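Local coordinates for protein putative gamma-hydroxymuconic semialdehyde dehydrogenase (Pseudomonas, PDB 4GO3) that probably oxidises aldehydes, perhaps gamma-hydroxymuconic semialdehyde, to carboxylic acids with NAD(+) as cofactor, at residues A[253-258]-A[286-291]; A[263-268]-A[295-300]; A[346-351]-A[366-371]. The protein carries 2 engineered substitutions. All coordinates share one frame; numbering follows the deposited sequence.

Contact 1: A[253-258]-A[286-291]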
loop_
_atom_site.group_PDB
_atom_site.type_symbol
_atom_site.label_atom_id
_atom_site.label_comp_id
_atom_site.label_asym_id
_atom_site.label_seq_id
_atom_site.Cartn_x
_atom_site.Cartn_y
_atom_site.Cartn_z
ATOM N N ALA A 253 1.227 -23.578 7.295
ATOM C CA ALA A 253 1.848 -24.851 7.040
ATOM C C ALA A 253 2.968 -25.072 8.057
ATOM O O ALA A 253 3.781 -24.178 8.318
ATOM C CB ALA A 253 2.372 -24.910 5.639
ATOM N N ASN A 254 2.971 -26.244 8.678
ATOM C CA ASN A 254 4.073 -26.669 9.509
ATOM C C ASN A 254 4.546 -27.987 8.981
ATOM O O ASN A 254 3.986 -29.022 9.279
ATOM C CB ASN A 254 3.678 -26.805 10.968
ATOM C CG ASN A 254 4.869 -26.721 11.905
ATOM O OD1 ASN A 254 5.990 -27.026 11.537
ATOM N ND2 ASN A 254 4.620 -26.311 13.127
ATOM N N ILE A 255 5.583 -27.927 8.165
ATOM C CA ILE A 255 6.083 -29.093 7.474
ATOM C C ILE A 255 7.126 -29.790 8.308
ATOM O O ILE A 255 8.021 -29.162 8.861
ATOM C CB ILE A 255 6.694 -28.708 6.133
ATOM C CG1 ILE A 255 5.697 -27.874 5.335
ATOM C CG2 ILE A 255 7.101 -29.965 5.353
ATOM C CD1 ILE A 255 6.248 -27.327 4.071
ATOM N N VAL A 256 6.998 -31.104 8.417
ATOM C CA VAL A 256 8.012 -31.889 9.122
ATOM C C VAL A 256 8.614 -32.958 8.225
ATOM O O VAL A 256 7.966 -33.950 7.889
ATOM C CB VAL A 256 7.453 -32.526 10.391
ATOM C CG1 VAL A 256 8.528 -33.301 11.089
ATOM C CG2 VAL A 256 6.916 -31.440 11.290
ATOM N N PHE A 257 9.870 -32.750 7.877
ATOM C CA PHE A 257 10.586 -33.645 7.007
ATOM C C PHE A 257 11.219 -34.790 7.754
ATOM O O PHE A 257 11.389 -34.734 8.946
ATOM C CB PHE A 257 11.649 -32.873 6.258
ATOM C CG PHE A 257 11.106 -31.959 5.227
ATOM C CD1 PHE A 257 10.669 -32.441 4.023
ATOM C CD2 PHE A 257 11.039 -30.612 5.458
ATOM C CE1 PHE A 257 10.177 -31.602 3.087
ATOM C CE2 PHE A 257 10.545 -29.766 4.517
ATOM C CZ PHE A 257 10.121 -30.256 3.335
ATOM N N GLU A 258 11.575 -35.826 7.020
ATOM C CA GLU A 258 12.053 -37.076 7.592
ATOM C C GLU A 258 13.277 -36.965 8.502
ATOM O O GLU A 258 13.427 -37.729 9.446
ATOM C CB GLU A 258 12.285 -38.108 6.483
ATOM C CG GLU A 258 13.341 -37.747 5.458
ATOM C CD GLU A 258 12.988 -36.547 4.600
ATOM O OE1 GLU A 258 11.908 -36.492 3.994
ATOM O OE2 GLU A 258 13.826 -35.645 4.510
ATOM N N ARG A 286 -1.720 -26.489 10.129
ATOM C CA ARG A 286 -1.651 -27.525 9.127
ATOM C C ARG A 286 -0.358 -28.301 9.243
ATOM O O ARG A 286 0.618 -27.940 8.622
ATOM C CB ARG A 286 -1.687 -26.893 7.752
ATOM C CG ARG A 286 -2.984 -26.273 7.364
ATOM C CD ARG A 286 -2.989 -26.025 5.883
ATOM N NE ARG A 286 -1.942 -25.098 5.487
ATOM C CZ ARG A 286 -1.411 -25.042 4.278
ATOM N NH1 ARG A 286 -1.813 -25.861 3.327
ATOM N NH2 ARG A 286 -0.474 -24.160 4.022
ATOM N N LEU A 287 -0.369 -29.371 10.025
ATOM C CA LEU A 287 0.780 -30.242 10.150
ATOM C C LEU A 287 0.920 -31.080 8.914
ATOM O O LEU A 287 0.007 -31.798 8.549
ATOM C CB LEU A 287 0.616 -31.158 11.337
ATOM C CG LEU A 287 1.250 -30.657 12.618
ATOM C CD1 LEU A 287 0.939 -31.608 13.740
ATOM C CD2 LEU A 287 2.731 -30.494 12.443
ATOM N N ILE A 288 2.077 -30.974 8.274
ATOM C CA ILE A 288 2.402 -31.714 7.068
ATOM C C ILE A 288 3.592 -32.600 7.390
ATOM O O ILE A 288 4.715 -32.133 7.468
ATOM C CB ILE A 288 2.781 -30.767 5.941
ATOM C CG1 ILE A 288 1.584 -29.940 5.523
ATOM C CG2 ILE A 288 3.310 -31.517 4.774
ATOM C CD1 ILE A 288 1.946 -28.594 5.023
ATOM N N LEU A 289 3.339 -33.884 7.589
ATOM C CA LEU A 289 4.364 -34.788 8.077
ATOM C C LEU A 289 4.817 -35.730 6.998
ATOM O O LEU A 289 4.002 -36.278 6.259
ATOM C CB LEU A 289 3.842 -35.591 9.254
ATOM C CG LEU A 289 3.069 -34.753 10.279
ATOM C CD1 LEU A 289 2.502 -35.652 11.367
ATOM C CD2 LEU A 289 3.970 -33.678 10.871
ATOM N N HIS A 290 6.109 -35.949 6.963
ATOM C CA HIS A 290 6.681 -36.897 6.055
ATOM C C HIS A 290 6.294 -38.262 6.534
ATOM O O HIS A 290 6.476 -38.586 7.689
ATOM C CB HIS A 290 8.182 -36.739 6.072
ATOM C CG HIS A 290 8.902 -37.739 5.246
ATOM N ND1 HIS A 290 8.925 -37.688 3.877
ATOM C CD2 HIS A 290 9.647 -38.803 5.596
ATOM C CE1 HIS A 290 9.643 -38.689 3.415
ATOM N NE2 HIS A 290 10.096 -39.378 4.439
ATOM N N LYS A 291 5.749 -39.053 5.627
ATOM C CA LYS A 291 5.226 -40.366 5.924
ATOM C C LYS A 291 6.135 -41.253 6.755
ATOM O O LYS A 291 5.666 -42.141 7.433
ATOM C CB LYS A 291 4.875 -41.070 4.626
ATOM C CG LYS A 291 6.037 -41.288 3.700
ATOM C CD LYS A 291 5.960 -42.662 3.051
ATOM C CE LYS A 291 6.761 -42.759 1.755
ATOM N NZ LYS A 291 5.904 -43.225 0.642
#
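Ile-288 lies beside Ile-255 on one face of a parallel pairing of strands 253-256 and 286-290. Ile-288 CB sits 4.0 Å from Ile-255 CA. From there Ile-288 CG2, anti to the backbone N, runs alongside the neighbouring isoleucine and meets Ile-255 CG2 at 4.1 Å. The other branch, CG1, is anti to the carbonyl carbon (chi1 -66°) and carries CD1 to the tip. There Ile-288 CD1 touches Ile-255 CG1 and, at 3.8 Å, Ala-253 CB, the single methyl of that residue. Helix 395-403 packs over both Ala-253 and Ile-288.

On the other face, which also carries the polar Asn-254, Leu-289 CD2 lies 3.7 Å from Val-256 CB. Between the faces run four backbone hydrogen bonds: among them, Ile-288 N donates to Asn-254 O, and Val-256 N donates to Ile-288 O at 2.7 Å. At the strand's start, Arg-286 folds its guanidinium past Ala-253 CB and donates to the carbonyls of Lys-251, Ile-401 and Ala-402. Beta-branched and aliphatic residues thus suit a sandwiched strand pair whose buried peptides satisfy one another; the buried guanidinium meets carbonyl oxygens, which supply acceptors but no counter-charge, probably at some electrostatic cost.

Contact 2: A[263-268]-A[295-300]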
loop_
_atom_site.group_PDB
_atom_site.type_symbol
_atom_site.label_atom_id
_atom_site.label_comp_id
_atom_site.label_asym_id
_atom_site.label_seq_id
_atom_site.Cartn_x
_atom_site.Cartn_y
_atom_site.Cartn_z
ATOM N N GLU A 263 11.598 -34.529 18.319
ATOM C CA GLU A 263 11.200 -34.034 19.621
ATOM C C GLU A 263 11.027 -32.529 19.564
ATOM O O GLU A 263 10.107 -31.979 20.125
ATOM C CB GLU A 263 12.243 -34.388 20.665
ATOM C CG GLU A 263 11.702 -34.495 22.046
ATOM C CD GLU A 263 12.676 -34.008 23.053
ATOM O OE1 GLU A 263 13.878 -34.078 22.769
ATOM O OE2 GLU A 263 12.242 -33.554 24.123
ATOM N N ALA A 264 11.942 -31.871 18.870
ATOM C CA ALA A 264 11.910 -30.439 18.711
ATOM C C ALA A 264 10.710 -30.057 17.896
ATOM O O ALA A 264 9.992 -29.139 18.246
ATOM C CB ALA A 264 13.177 -29.958 18.037
ATOM N N ALA A 265 10.504 -30.769 16.797
ATOM C CA ALA A 265 9.392 -30.494 15.905
ATOM C C ALA A 265 8.067 -30.632 16.636
ATOM O O ALA A 265 7.157 -29.836 16.429
ATOM C CB ALA A 265 9.441 -31.403 14.674
ATOM N N VAL A 266 7.958 -31.641 17.490
ATOM C CA VAL A 266 6.728 -31.860 18.239
ATOM C C VAL A 266 6.468 -30.704 19.191
ATOM O O VAL A 266 5.364 -30.168 19.238
ATOM C CB VAL A 266 6.773 -33.149 19.035
ATOM C CG1 VAL A 266 5.588 -33.206 19.977
ATOM C CG2 VAL A 266 6.770 -34.344 18.091
ATOM N N ASN A 267 7.476 -30.297 19.937
ATOM C CA ASN A 267 7.330 -29.153 20.809
ATOM C C ASN A 267 6.985 -27.896 20.045
ATOM O O ASN A 267 6.146 -27.131 20.468
ATOM C CB ASN A 267 8.605 -28.918 21.581
ATOM C CG ASN A 267 8.816 -29.919 22.658
ATOM O OD1 ASN A 267 7.879 -30.401 23.263
ATOM N ND2 ASN A 267 10.063 -30.240 22.912
ATOM N N GLY A 268 7.647 -27.679 18.921
ATOM C CA GLY A 268 7.359 -26.528 18.096
ATOM C C GLY A 268 5.941 -26.563 17.575
ATOM O O GLY A 268 5.217 -25.557 17.652
ATOM N N ASP A 295 4.297 -41.302 12.067
ATOM C CA ASP A 295 3.903 -42.187 13.153
ATOM C C ASP A 295 4.728 -41.921 14.379
ATOM O O ASP A 295 4.211 -41.849 15.473
ATOM C CB ASP A 295 4.064 -43.643 12.746
ATOM C CG ASP A 295 3.058 -44.063 11.714
ATOM O OD1 ASP A 295 2.136 -43.283 11.448
ATOM O OD2 ASP A 295 3.195 -45.163 11.156
ATOM N N GLN A 296 6.025 -41.778 14.199
ATOM C CA GLN A 296 6.876 -41.447 15.320
ATOM C C GLN A 296 6.443 -40.125 15.881
ATOM O O GLN A 296 6.359 -39.953 17.078
ATOM C CB GLN A 296 8.333 -41.379 14.890
ATOM C CG GLN A 296 8.805 -42.652 14.258
ATOM C CD GLN A 296 9.662 -42.424 13.053
ATOM O OE1 GLN A 296 10.773 -41.911 13.162
ATOM N NE2 GLN A 296 9.160 -42.812 11.889
ATOM N N PHE A 297 6.156 -39.193 14.990
ATOM C CA PHE A 297 5.791 -37.854 15.387
ATOM C C PHE A 297 4.495 -37.828 16.148
ATOM O O PHE A 297 4.448 -37.339 17.262
ATOM C CB PHE A 297 5.654 -36.980 14.144
ATOM C CG PHE A 297 5.383 -35.531 14.435
ATOM C CD1 PHE A 297 6.410 -34.632 14.535
ATOM C CD2 PHE A 297 4.106 -35.074 14.583
ATOM C CE1 PHE A 297 6.160 -33.327 14.793
ATOM C CE2 PHE A 297 3.868 -33.774 14.837
ATOM C CZ PHE A 297 4.891 -32.902 14.944
ATOM N N LEU A 298 3.438 -38.328 15.520
ATOM C CA LEU A 298 2.075 -38.287 16.071
ATOM C C LEU A 298 1.939 -38.924 17.459
ATOM O O LEU A 298 1.118 -38.513 18.256
ATOM C CB LEU A 298 1.062 -38.887 15.095
ATOM C CG LEU A 298 0.778 -38.002 13.883
ATOM C CD1 LEU A 298 0.040 -38.772 12.802
ATOM C CD2 LEU A 298 0.015 -36.736 14.267
ATOM N N GLU A 299 2.772 -39.921 17.690
ATOM C CA GLU A 299 2.900 -40.589 18.953
ATOM C C GLU A 299 3.253 -39.645 20.082
ATOM O O GLU A 299 2.655 -39.745 21.136
ATOM C CB GLU A 299 3.965 -41.671 18.846
ATOM C CG GLU A 299 3.798 -42.816 19.802
ATOM C CD GLU A 299 3.171 -44.005 19.136
ATOM O OE1 GLU A 299 3.888 -44.734 18.422
ATOM O OE2 GLU A 299 1.957 -44.213 19.310
ATOM N N ARG A 300 4.205 -38.758 19.873
ATOM C CA ARG A 300 4.607 -37.868 20.923
ATOM C C ARG A 300 3.751 -36.641 20.902
ATOM O O ARG A 300 3.540 -36.015 21.923
ATOM C CB ARG A 300 6.064 -37.486 20.747
ATOM C CG ARG A 300 6.818 -38.445 19.905
ATOM C CD ARG A 300 8.211 -37.965 19.662
ATOM N NE ARG A 300 8.907 -37.749 20.913
ATOM C CZ ARG A 300 10.221 -37.819 21.065
ATOM N NH1 ARG A 300 10.998 -38.106 20.034
ATOM N NH2 ARG A 300 10.751 -37.602 22.252
#
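Val-266 pushes a methyl onto the ring of Phe-297, and this meeting is the heart of the contact between helices 262-274 and 294-307. The short helical segments approach to 9.6 Å between axes and cross at -50°. Phe-297 has CG anti to the backbone N (chi1 -175°), which swings its ring off its own helix and into the space beside Val-266. Val-266 CG2 then sits over one face, offset toward the rim on the CD1-CE1 side, with CG2 3.8 Å from the centroid of the Phe-297 ring and 24° off the normal: a CH-pi contact. The two side chains slide past each other in opposite directions. In the plane of the ring, at its edge, comes Ala-265 CB, 3.8 Å from Phe-297 CE1. A short side chain fits here, since the ring rim already occupies the ground between the helices.

Arg-300 closes the outer side. Arg-300 CB lies 4.2 Å from Val-266 CG2, and the chain, bent at chi3, lays the guanidinium against the aliphatic part of Glu-263, with Arg-300 NH2 3.3 Å from Glu-263 CG. The carboxylate and guanidinium planes are nearly parallel, yet Glu-263 OE2 stays 4.7 Å from Arg-300 NH2; the charges probably attract without forming a salt bridge. An arginine suits this exposed margin because its CB borders the valine and its flat guanidinium lies over the methylenes of Glu-263. Glu-263 also makes a long, weak ion pair with Arg-487 of the second subunit.

Beneath, Phe-297 rests on Leu-287 and Leu-289 of strand 286-290 and also touches Ile-262 and Ala-269 of helix 262-274, while Ala-265 also touches Trp-414 of strand 411-414. The two helices therefore lie side by side on the same face of the sheet.

Contact 3: A[346-351]-A[366-371]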
loop_
_atom_site.group_PDB
_atom_site.type_symbol
_atom_site.label_atom_id
_atom_site.label_comp_id
_atom_site.label_asym_id
_atom_site.label_seq_id
_atom_site.Cartn_x
_atom_site.Cartn_y
_atom_site.Cartn_z
ATOM N N VAL A 346 -10.241 -37.671 14.047
ATOM C CA VAL A 346 -9.719 -37.027 15.228
ATOM C C VAL A 346 -8.806 -37.876 16.088
ATOM O O VAL A 346 -9.206 -38.848 16.638
ATOM C CB VAL A 346 -10.852 -36.628 16.097
ATOM C CG1 VAL A 346 -10.365 -36.143 17.388
ATOM C CG2 VAL A 346 -11.633 -35.622 15.429
ATOM N N LEU A 347 -7.582 -37.451 16.247
ATOM C CA LEU A 347 -6.576 -38.193 17.002
ATOM C C LEU A 347 -6.443 -37.672 18.429
ATOM O O LEU A 347 -5.828 -38.320 19.273
ATOM C CB LEU A 347 -5.218 -38.110 16.298
ATOM C CG LEU A 347 -5.165 -38.320 14.781
ATOM C CD1 LEU A 347 -3.720 -38.364 14.293
ATOM C CD2 LEU A 347 -5.899 -39.585 14.366
ATOM N N ALA A 348 -7.005 -36.512 18.682
ATOM C CA ALA A 348 -7.076 -35.961 20.010
ATOM C C ALA A 348 -8.058 -34.831 19.913
ATOM O O ALA A 348 -8.124 -34.177 18.909
ATOM C CB ALA A 348 -5.724 -35.452 20.457
ATOM N N GLY A 349 -8.829 -34.605 20.954
ATOM C CA GLY A 349 -9.790 -33.532 20.941
ATOM C C GLY A 349 -11.063 -33.865 20.200
ATOM O O GLY A 349 -11.509 -34.996 20.179
ATOM N N GLY A 350 -11.647 -32.855 19.571
ATOM C CA GLY A 350 -12.834 -33.060 18.768
ATOM C C GLY A 350 -14.071 -32.454 19.385
ATOM O O GLY A 350 -15.158 -32.551 18.830
ATOM N N LYS A 351 -13.907 -31.827 20.542
ATOM C CA LYS A 351 -15.025 -31.181 21.209
ATOM C C LYS A 351 -14.623 -30.540 22.522
ATOM O O LYS A 351 -13.457 -30.539 22.892
ATOM C CB LYS A 351 -16.166 -32.172 21.440
ATOM C CG LYS A 351 -17.549 -31.540 21.391
ATOM C CD LYS A 351 -18.524 -32.270 22.293
ATOM C CE LYS A 351 -18.664 -33.727 21.893
ATOM N NZ LYS A 351 -17.936 -34.620 22.832
ATOM N N PRO A 366 -7.618 -29.368 22.963
ATOM C CA PRO A 366 -6.574 -29.384 21.939
ATOM C C PRO A 366 -6.911 -30.502 20.952
ATOM O O PRO A 366 -6.965 -31.685 21.340
ATOM C CB PRO A 366 -5.327 -29.737 22.731
ATOM C CG PRO A 366 -5.610 -29.279 24.114
ATOM C CD PRO A 366 -7.068 -29.427 24.327
ATOM N N THR A 367 -7.160 -30.126 19.699
ATOM C CA THR A 367 -7.726 -31.049 18.729
ATOM C C THR A 367 -6.753 -31.318 17.578
ATOM O O THR A 367 -6.067 -30.415 17.093
ATOM C CB THR A 367 -9.055 -30.504 18.184
ATOM O OG1 THR A 367 -10.013 -30.448 19.247
ATOM C CG2 THR A 367 -9.583 -31.399 17.089
ATOM N N VAL A 368 -6.691 -32.569 17.150
ATOM C CA VAL A 368 -5.785 -32.971 16.093
ATOM C C VAL A 368 -6.532 -33.905 15.169
ATOM O O VAL A 368 -7.043 -34.930 15.605
ATOM C CB VAL A 368 -4.571 -33.731 16.654
ATOM C CG1 VAL A 368 -3.590 -34.082 15.525
ATOM C CG2 VAL A 368 -3.886 -32.916 17.727
ATOM N N VAL A 369 -6.574 -33.566 13.889
ATOM C CA VAL A 369 -7.407 -34.288 12.936
ATOM C C VAL A 369 -6.616 -34.747 11.720
ATOM O O VAL A 369 -5.987 -33.940 11.042
ATOM C CB VAL A 369 -8.565 -33.391 12.462
ATOM C CG1 VAL A 369 -9.391 -34.100 11.405
ATOM C CG2 VAL A 369 -9.415 -32.999 13.638
ATOM N N GLU A 370 -6.630 -36.033 11.428
ATOM C CA GLU A 370 -5.961 -36.515 10.242
ATOM C C GLU A 370 -6.889 -36.294 9.076
ATOM O O GLU A 370 -8.027 -36.677 9.124
ATOM C CB GLU A 370 -5.622 -37.985 10.387
ATOM C CG GLU A 370 -5.003 -38.569 9.171
ATOM C CD GLU A 370 -3.535 -38.801 9.318
ATOM O OE1 GLU A 370 -3.103 -39.149 10.414
ATOM O OE2 GLU A 370 -2.813 -38.646 8.326
ATOM N N ALA A 371 -6.397 -35.656 8.031
ATOM C CA ALA A 371 -7.244 -35.186 6.940
ATOM C C ALA A 371 -6.565 -35.270 5.571
ATOM O O ALA A 371 -5.488 -35.861 5.425
ATOM C CB ALA A 371 -7.696 -33.769 7.219
#
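The carbonyl oxygen of Val-368 is held by two successive amides of the opposite strand. Leu-347 N donates to Val-368 O at 2.7 Å, nearly along the C=O axis, and Ala-348 N adds a weak hydrogen bond to the same oxygen, Val-368 O, at 3.5 Å. A CA-H...O contact from Val-346 CA to Val-368 O adds a weaker approach. One extra residue is thereby fitted opposite Val-368, and the register shifts by one. Beyond the shift the pairing resumes, with Val-368 N donating to Ala-348 O at 2.8 Å.

The shift turns Leu-347 aside from the strand pair, with Leu-347 CB 4.4 Å from Val-368 CG1 and Leu-347 CD1 4.0 Å from Glu-370 OE1, while Ala-348 CB meets Val-368 CG2 at 4.2 Å. A small alanine suits that face, since helix 294-307 lies over it through Ile-302 and Lys-306. On the other face Val-346 CG2 and Val-369 CG2 touch obliquely at 3.9 Å. Beta-branched valines favour the extended backbone and fill both faces. The carboxylate of Glu-370 is paired with Arg-391.

Past the bulge the chain leaves the strand through two glycines. A side chain at Gly-349 would collide with Thr-367 OG1 and Pro-366 O, and the positive phi of Gly-349 and Gly-350 also favours glycine. Gly-350 N donates to Thr-367 OG1 at 2.9 Å. Thr-367 places OG1 anti to its carbonyl carbon (chi1 -65°), turned to that amide; the same hydroxyl donates to the carbonyl of Glu-365. A threonine suits the place because it joins a beta-favouring backbone with a hydroxyl that satisfies an amide departing from the strand.

Two residues facing one across an antiparallel pair make a classic beta bulge, here in strand 345-348 at an edge of the seven-stranded sheet.

Contacts 1 and 3 lie in the same seven-stranded sheet. Contact 1 pairs two central, parallel strands and is almost wholly buried, its regular backbone bonds sandwiched between mostly aliphatic faces; contact 3 pairs an edge strand antiparallel with its neighbour, is partly exposed, and is irregular, with a bulge, glycines and a hydroxyl doing the polar work. Contact 2 has no hydrogen bond across it: it joins two helices by an aromatic face and aliphatic chains, with charges at the solvent side. It shares strand-helix connections with contact 1, while Leu-298 reaches Leu-347 and Glu-370 of contact 3. The helical layer thus spans centre and edge of the sheet.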